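Local coordinates for Alpha/beta hydrolase fold-3 domain protein (PDB 5LK6) that probably hydrolyses carboxylic ester bonds, as expected of a thermostable archaeal lipase or carboxylesterase with the alpha/beta hydrolase fold, at residues Val62-Pro65 and Pro70-Val73; Arg95-Ala100 and Ser291-Val296. All coordinates share one frame; numbering follows the deposited sequence.

Contact 1: Val62-Pro65 and Pro70-Val73; sequences VYLP and PYGV
Pro65 lies against one face of the phenol ring of Tyr71, the two side chains approaching from opposite directions. Its CD makes the CH-pi contact, 4.2 Å from the centroid of the Tyr71 ring and 27° off the ring normal, while Pro65 CG lies on the same side but out past the rim, 3.6 Å from Tyr71 CE1. Tyr71 presents this face because its CG stands anti to the carbonyl carbon, beside the backbone N (chi1 -56°), swinging the ring across to the proline. Leu64 adds a looser apolar touch, its CD2 coming obliquely to within 4.5 Å of Tyr71 CE2. The setting is the chain reversal that joins two strands of the alpha/beta hydrolase sheet: strand 57-63 ends at Tyr63, and the chain turns back through Leu64 to Tyr71 and runs on into strand 72-77. The two strands are not sheet neighbours, since strand 104-108 lies between them, and Val104 at its start touches both Leu64 and Tyr71. At the polar end, Tyr71 OH is hydrogen-bonded to Ala67 O within the turn, and a water donates to it at 3.0 Å. The same water donates to Pro65 O at 2.9 Å, bridging the phenol to the proline backbone. A leucine in place of Tyr71 would probably leave the pyrrolidine ring without its aromatic face and the Ala67 carbonyl and the water without their hydroxyl partner.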
ATOM      1  N   VAL A  62      -6.020 -15.706  20.877  1.00 32.12           N
ATOM      2  CA  VAL A  62      -4.734 -15.018  20.996  1.00 31.14           C
ATOM      3  C   VAL A  62      -3.678 -15.737  20.174  1.00 29.14           C
ATOM      4  O   VAL A  62      -3.457 -16.930  20.322  1.00 30.55           O
ATOM      5  CB  VAL A  62      -4.294 -14.928  22.439  1.00 30.66           C
ATOM      6  CG1 VAL A  62      -3.149 -13.945  22.577  1.00 30.87           C
ATOM      7  CG2 VAL A  62      -5.476 -14.509  23.319  1.00 31.81           C
ATOM      8  N   TYR A  63      -3.086 -15.003  19.249  1.00 30.86           N
ATOM      9  CA  TYR A  63      -1.985 -15.516  18.432  1.00 32.18           C
ATOM     10  C   TYR A  63      -0.705 -14.779  18.856  1.00 33.64           C
ATOM     11  O   TYR A  63      -0.663 -13.515  18.906  1.00 31.19           O
ATOM     12  CB  TYR A  63      -2.249 -15.237  16.960  1.00 29.91           C
ATOM     13  CG  TYR A  63      -3.555 -15.728  16.419  1.00 26.86           C
ATOM     14  CD1 TYR A  63      -4.745 -15.004  16.601  1.00 28.64           C
ATOM     15  CD2 TYR A  63      -3.604 -16.865  15.671  1.00 26.06           C
ATOM     16  CE1 TYR A  63      -5.953 -15.439  16.042  1.00 27.69           C
ATOM     17  CE2 TYR A  63      -4.791 -17.329  15.142  1.00 29.24           C
ATOM     18  CZ  TYR A  63      -5.968 -16.616  15.315  1.00 28.75           C
ATOM     19  OH  TYR A  63      -7.122 -17.118  14.737  1.00 31.19           O
ATOM     20  N   LEU A  64       0.324 -15.555  19.195  1.00 36.29           N
ATOM     21  CA  LEU A  64       1.656 -14.961  19.427  1.00 36.56           C
ATOM     22  C   LEU A  64       2.484 -15.259  18.207  1.00 33.18           C
ATOM     23  O   LEU A  64       2.257 -16.261  17.530  1.00 33.42           O
ATOM     24  CB  LEU A  64       2.347 -15.522  20.652  1.00 37.41           C
ATOM     25  CG  LEU A  64       1.683 -15.520  22.035  1.00 41.62           C
ATOM     26  CD1 LEU A  64       2.627 -16.299  22.942  1.00 41.70           C
ATOM     27  CD2 LEU A  64       1.378 -14.144  22.646  1.00 42.01           C
ATOM     28  N   PRO A  65       3.429 -14.383  17.897  1.00 32.11           N
ATOM     29  CA  PRO A  65       4.379 -14.703  16.839  1.00 36.00           C
ATOM     30  C   PRO A  65       5.538 -15.578  17.354  1.00 39.94           C
ATOM     31  O   PRO A  65       5.664 -15.848  18.575  1.00 37.27           O
ATOM     32  CB  PRO A  65       4.885 -13.343  16.418  1.00 36.13           C
ATOM     33  CG  PRO A  65       4.798 -12.523  17.681  1.00 35.35           C
ATOM     34  CD  PRO A  65       3.700 -13.087  18.524  1.00 32.79           C
ATOM     35  N   PRO A  70       9.514  -8.402  24.226  1.00 36.22           N
ATOM     36  CA  PRO A  70       8.159  -7.878  24.399  1.00 38.15           C
ATOM     37  C   PRO A  70       7.425  -7.436  23.064  1.00 39.20           C
ATOM     38  O   PRO A  70       8.055  -7.050  22.091  1.00 42.81           O
ATOM     39  CB  PRO A  70       8.375  -6.678  25.351  1.00 35.96           C
ATOM     40  CG  PRO A  70       9.802  -6.284  25.186  1.00 35.78           C
ATOM     41  CD  PRO A  70      10.518  -7.348  24.379  1.00 34.29           C
ATOM     42  N   TYR A  71       6.092  -7.454  23.094  1.00 37.92           N
ATOM     43  CA  TYR A  71       5.236  -7.312  21.926  1.00 32.97           C
ATOM     44  C   TYR A  71       4.335  -6.066  21.966  1.00 33.74           C
ATOM     45  O   TYR A  71       4.107  -5.432  23.026  1.00 35.47           O
ATOM     46  CB  TYR A  71       4.346  -8.505  21.862  1.00 29.88           C
ATOM     47  CG  TYR A  71       5.026  -9.847  21.840  1.00 29.81           C
ATOM     48  CD1 TYR A  71       5.844 -10.237  20.766  1.00 30.69           C
ATOM     49  CD2 TYR A  71       4.791 -10.776  22.863  1.00 31.45           C
ATOM     50  CE1 TYR A  71       6.413 -11.520  20.702  1.00 30.43           C
ATOM     51  CE2 TYR A  71       5.330 -12.079  22.830  1.00 32.29           C
ATOM     52  CZ  TYR A  71       6.145 -12.466  21.756  1.00 35.11           C
ATOM     53  OH  TYR A  71       6.667 -13.780  21.762  1.00 34.52           O
ATOM     54  N   GLY A  72       3.877  -5.664  20.779  1.00 33.82           N
ATOM     55  CA  GLY A  72       2.697  -4.796  20.665  1.00 29.45           C
ATOM     56  C   GLY A  72       1.540  -5.760  20.511  1.00 26.93           C
ATOM     57  O   GLY A  72       1.728  -6.937  20.092  1.00 25.92           O
ATOM     58  N   VAL A  73       0.347  -5.286  20.867  1.00 27.38           N
ATOM     59  CA  VAL A  73      -0.888  -6.120  20.767  1.00 28.49           C
ATOM     60  C   VAL A  73      -1.901  -5.480  19.826  1.00 25.63           C
ATOM     61  O   VAL A  73      -2.274  -4.313  19.991  1.00 23.62           O
ATOM     62  CB  VAL A  73      -1.570  -6.354  22.125  1.00 29.57           C
ATOM     63  CG1 VAL A  73      -2.751  -7.317  21.970  1.00 32.51           C
ATOM     64  CG2 VAL A  73      -0.586  -6.911  23.113  1.00 29.85           C
TER
HETATM   65  O   HOH W   1       5.984 -16.697  21.292  1.00 34.20           O

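Contact 2: Arg95-Ala100 and Ser291-Val296; sequences RAITNA and SLIGSV
Ala100 and Gly294 mark the place where helices 91-101 and 285-302 meet, their CA atoms 4.4 Å apart. Over the segments 95-100 and 291-296 the axes approach to 8.3 Å and cross at -42°, with the two chains running in broadly the same direction. Here Ala100 O faces Gly294 CA at 3.3 Å in a CA-H...O contact, whose angle at the hydrogen, 121°, is far from straight. The carbonyl has a stronger partner in Arg298 NE, one turn further along the second helix. Gly294 has no side chain, and with the CA atoms so close a CB there would probably crowd Ala100 O. Beside this backbone approach, the methyl Ala100 CB rests 3.8 Å from Gly294 CA. Deeper in the interface the isoleucines meet through their branch methyls, Ile97 CG2 and Ile293 CG2 lying 4.4 Å apart. In both, chi1 near -70° sets CG1 beside the backbone N and leaves CG2, the touching methyl, anti to it; both pack onto the sheet, Ile97 on Val105, Ile293 on Ile174 and Ile176. On helix 285-302, Ser291 packs on Ser295 of the second subunit and Ser295 on Leu292 of that subunit, so this helix also serves the dimer contact. Two helices lying side by side over one face of a central beta sheet, one following an early parallel strand and the other closing the chain, are characteristic of the alpha/beta hydrolase fold.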
ATOM      1  N   ARG A  95      -3.721 -15.221  11.453  1.00 25.62           N
ATOM      2  CA  ARG A  95      -2.389 -15.843  11.466  1.00 27.38           C
ATOM      3  C   ARG A  95      -1.430 -15.103  10.593  1.00 27.22           C
ATOM      4  O   ARG A  95      -0.331 -14.856  11.005  1.00 28.07           O
ATOM      5  CB  ARG A  95      -2.436 -17.307  11.004  1.00 28.09           C
ATOM      6  CG  ARG A  95      -2.910 -18.271  12.083  1.00 29.38           C
ATOM      7  CD  ARG A  95      -3.208 -19.630  11.460  1.00 31.11           C
ATOM      8  NE  ARG A  95      -3.537 -20.574  12.527  1.00 32.53           N
ATOM      9  CZ  ARG A  95      -2.654 -21.179  13.326  1.00 29.98           C
ATOM     10  NH1 ARG A  95      -1.340 -21.018  13.194  1.00 27.59           N
ATOM     11  NH2 ARG A  95      -3.114 -21.960  14.279  1.00 29.64           N
ATOM     12  N   ALA A  96      -1.872 -14.756   9.383  1.00 28.53           N
ATOM     13  CA  ALA A  96      -1.055 -14.061   8.400  1.00 26.92           C
ATOM     14  C   ALA A  96      -0.703 -12.659   8.846  1.00 27.23           C
ATOM     15  O   ALA A  96       0.412 -12.205   8.631  1.00 24.45           O
ATOM     16  CB  ALA A  96      -1.742 -14.025   7.050  1.00 27.49           C
ATOM     17  N   ILE A  97      -1.640 -11.968   9.478  1.00 26.77           N
ATOM     18  CA  ILE A  97      -1.286 -10.670  10.065  1.00 27.16           C
ATOM     19  C   ILE A  97      -0.232 -10.827  11.173  1.00 27.94           C
ATOM     20  O   ILE A  97       0.739 -10.075  11.222  1.00 26.11           O
ATOM     21  CB  ILE A  97      -2.542  -9.977  10.571  1.00 24.54           C
ATOM     22  CG1 ILE A  97      -3.353  -9.585   9.349  1.00 23.75           C
ATOM     23  CG2 ILE A  97      -2.212  -8.792  11.452  1.00 22.72           C
ATOM     24  CD1 ILE A  97      -4.744  -9.164   9.696  1.00 26.17           C
ATOM     25  N   THR A  98      -0.431 -11.840  12.021  1.00 31.03           N
ATOM     26  CA  THR A  98       0.443 -12.128  13.151  1.00 32.82           C
ATOM     27  C   THR A  98       1.881 -12.281  12.692  1.00 31.85           C
ATOM     28  O   THR A  98       2.758 -11.574  13.159  1.00 32.39           O
ATOM     29  CB  THR A  98      -0.019 -13.378  13.937  1.00 35.25           C
ATOM     30  OG1 THR A  98      -1.371 -13.189  14.341  1.00 36.53           O
ATOM     31  CG2 THR A  98       0.802 -13.568  15.239  1.00 38.40           C
ATOM     32  N   ASN A  99       2.089 -13.192  11.763  1.00 31.11           N
ATOM     33  CA  ASN A  99       3.396 -13.446  11.199  1.00 32.01           C
ATOM     34  C   ASN A  99       3.958 -12.223  10.435  1.00 29.18           C
ATOM     35  O   ASN A  99       5.141 -12.002  10.492  1.00 33.84           O
ATOM     36  CB  ASN A  99       3.356 -14.747  10.383  1.00 36.48           C
ATOM     37  CG  ASN A  99       4.453 -14.824   9.366  1.00 43.76           C
ATOM     38  OD1 ASN A  99       4.401 -14.195   8.309  1.00 44.03           O
ATOM     39  ND2 ASN A  99       5.455 -15.592   9.673  1.00 48.12           N
ATOM     40  N   ALA A 100       3.122 -11.395   9.818  1.00 26.22           N
ATOM     41  CA  ALA A 100       3.558 -10.111   9.230  1.00 26.31           C
ATOM     42  C   ALA A 100       3.841  -8.961  10.204  1.00 28.06           C
ATOM     43  O   ALA A 100       4.650  -8.100   9.873  1.00 30.13           O
ATOM     44  CB  ALA A 100       2.570  -9.614   8.169  1.00 24.49           C
ATOM     45  N   SER A 291       1.063  -7.605   4.004  1.00 19.91           N
ATOM     46  CA  SER A 291       2.373  -7.034   4.124  1.00 20.76           C
ATOM     47  C   SER A 291       2.354  -5.567   4.538  1.00 21.27           C
ATOM     48  O   SER A 291       3.083  -5.180   5.448  1.00 21.36           O
ATOM     49  CB  SER A 291       3.100  -7.149   2.798  1.00 22.17           C
ATOM     50  OG  SER A 291       3.521  -8.458   2.541  1.00 22.71           O
ATOM     51  N   LEU A 292       1.515  -4.740   3.907  1.00 22.94           N
ATOM     52  CA  LEU A 292       1.412  -3.306   4.314  1.00 22.96           C
ATOM     53  C   LEU A 292       1.063  -3.154   5.788  1.00 21.55           C
ATOM     54  O   LEU A 292       1.720  -2.430   6.513  1.00 21.71           O
ATOM     55  CB  LEU A 292       0.410  -2.542   3.452  1.00 23.86           C
ATOM     56  CG  LEU A 292       0.247  -1.032   3.691  1.00 24.53           C
ATOM     57  CD1 LEU A 292       1.556  -0.327   3.458  1.00 23.85           C
ATOM     58  CD2 LEU A 292      -0.773  -0.529   2.712  1.00 25.11           C
ATOM     59  N   ILE A 293       0.074  -3.919   6.200  1.00 20.43           N
ATOM     60  CA  ILE A 293      -0.431  -3.899   7.538  1.00 22.31           C
ATOM     61  C   ILE A 293       0.666  -4.301   8.522  1.00 22.27           C
ATOM     62  O   ILE A 293       0.913  -3.620   9.537  1.00 20.72           O
ATOM     63  CB  ILE A 293      -1.688  -4.805   7.660  1.00 23.12           C
ATOM     64  CG1 ILE A 293      -2.850  -4.151   6.905  1.00 24.18           C
ATOM     65  CG2 ILE A 293      -2.094  -5.007   9.121  1.00 23.21           C
ATOM     66  CD1 ILE A 293      -4.016  -5.078   6.638  1.00 24.94           C
ATOM     67  N   GLY A 294       1.318  -5.408   8.222  1.00 23.05           N
ATOM     68  CA  GLY A 294       2.370  -5.908   9.093  1.00 26.21           C
ATOM     69  C   GLY A 294       3.534  -4.910   9.291  1.00 26.85           C
ATOM     70  O   GLY A 294       3.943  -4.609  10.416  1.00 27.91           O
ATOM     71  N   SER A 295       4.027  -4.373   8.196  1.00 26.88           N
ATOM     72  CA  SER A 295       5.219  -3.570   8.247  1.00 29.99           C
ATOM     73  C   SER A 295       4.877  -2.172   8.831  1.00 29.81           C
ATOM     74  O   SER A 295       5.709  -1.560   9.490  1.00 33.46           O
ATOM     75  CB  SER A 295       5.966  -3.573   6.873  1.00 29.22           C
ATOM     76  OG  SER A 295       5.208  -2.972   5.838  1.00 30.39           O
ATOM     77  N   VAL A 296       3.667  -1.684   8.641  1.00 28.42           N
ATOM     78  CA  VAL A 296       3.270  -0.480   9.343  1.00 29.54           C
ATOM     79  C   VAL A 296       3.222  -0.743  10.856  1.00 30.44           C
ATOM     80  O   VAL A 296       3.736   0.048  11.624  1.00 32.86           O
ATOM     81  CB  VAL A 296       1.951   0.078   8.780  1.00 30.00           C
ATOM     82  CG1 VAL A 296       1.285   1.085   9.681  1.00 30.63           C
ATOM     83  CG2 VAL A 296       2.211   0.730   7.461  1.00 30.67           C
TER

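Both contacts are largely buried, yet they occupy different places in the fold. Contact 1 closes a short turn between strands, its segments five residues apart, and no other chain touches it; contact 2 joins helices about 190 residues apart, nearer the centre of the chain, and its helix 285-302 also faces the second subunit. The chemistry follows: an aromatic face, a proline and a bridging water in the first, small residues and aliphatic branches in the second. They meet where helix 91-101 packs against the end of strand 57-63, with Tyr63 CB 3.4 Å from Thr98 OG1 and Thr98 CG2 against the backbone of Leu64 and Pro65. Strand 104-108 serves both, through Val104 and Val105.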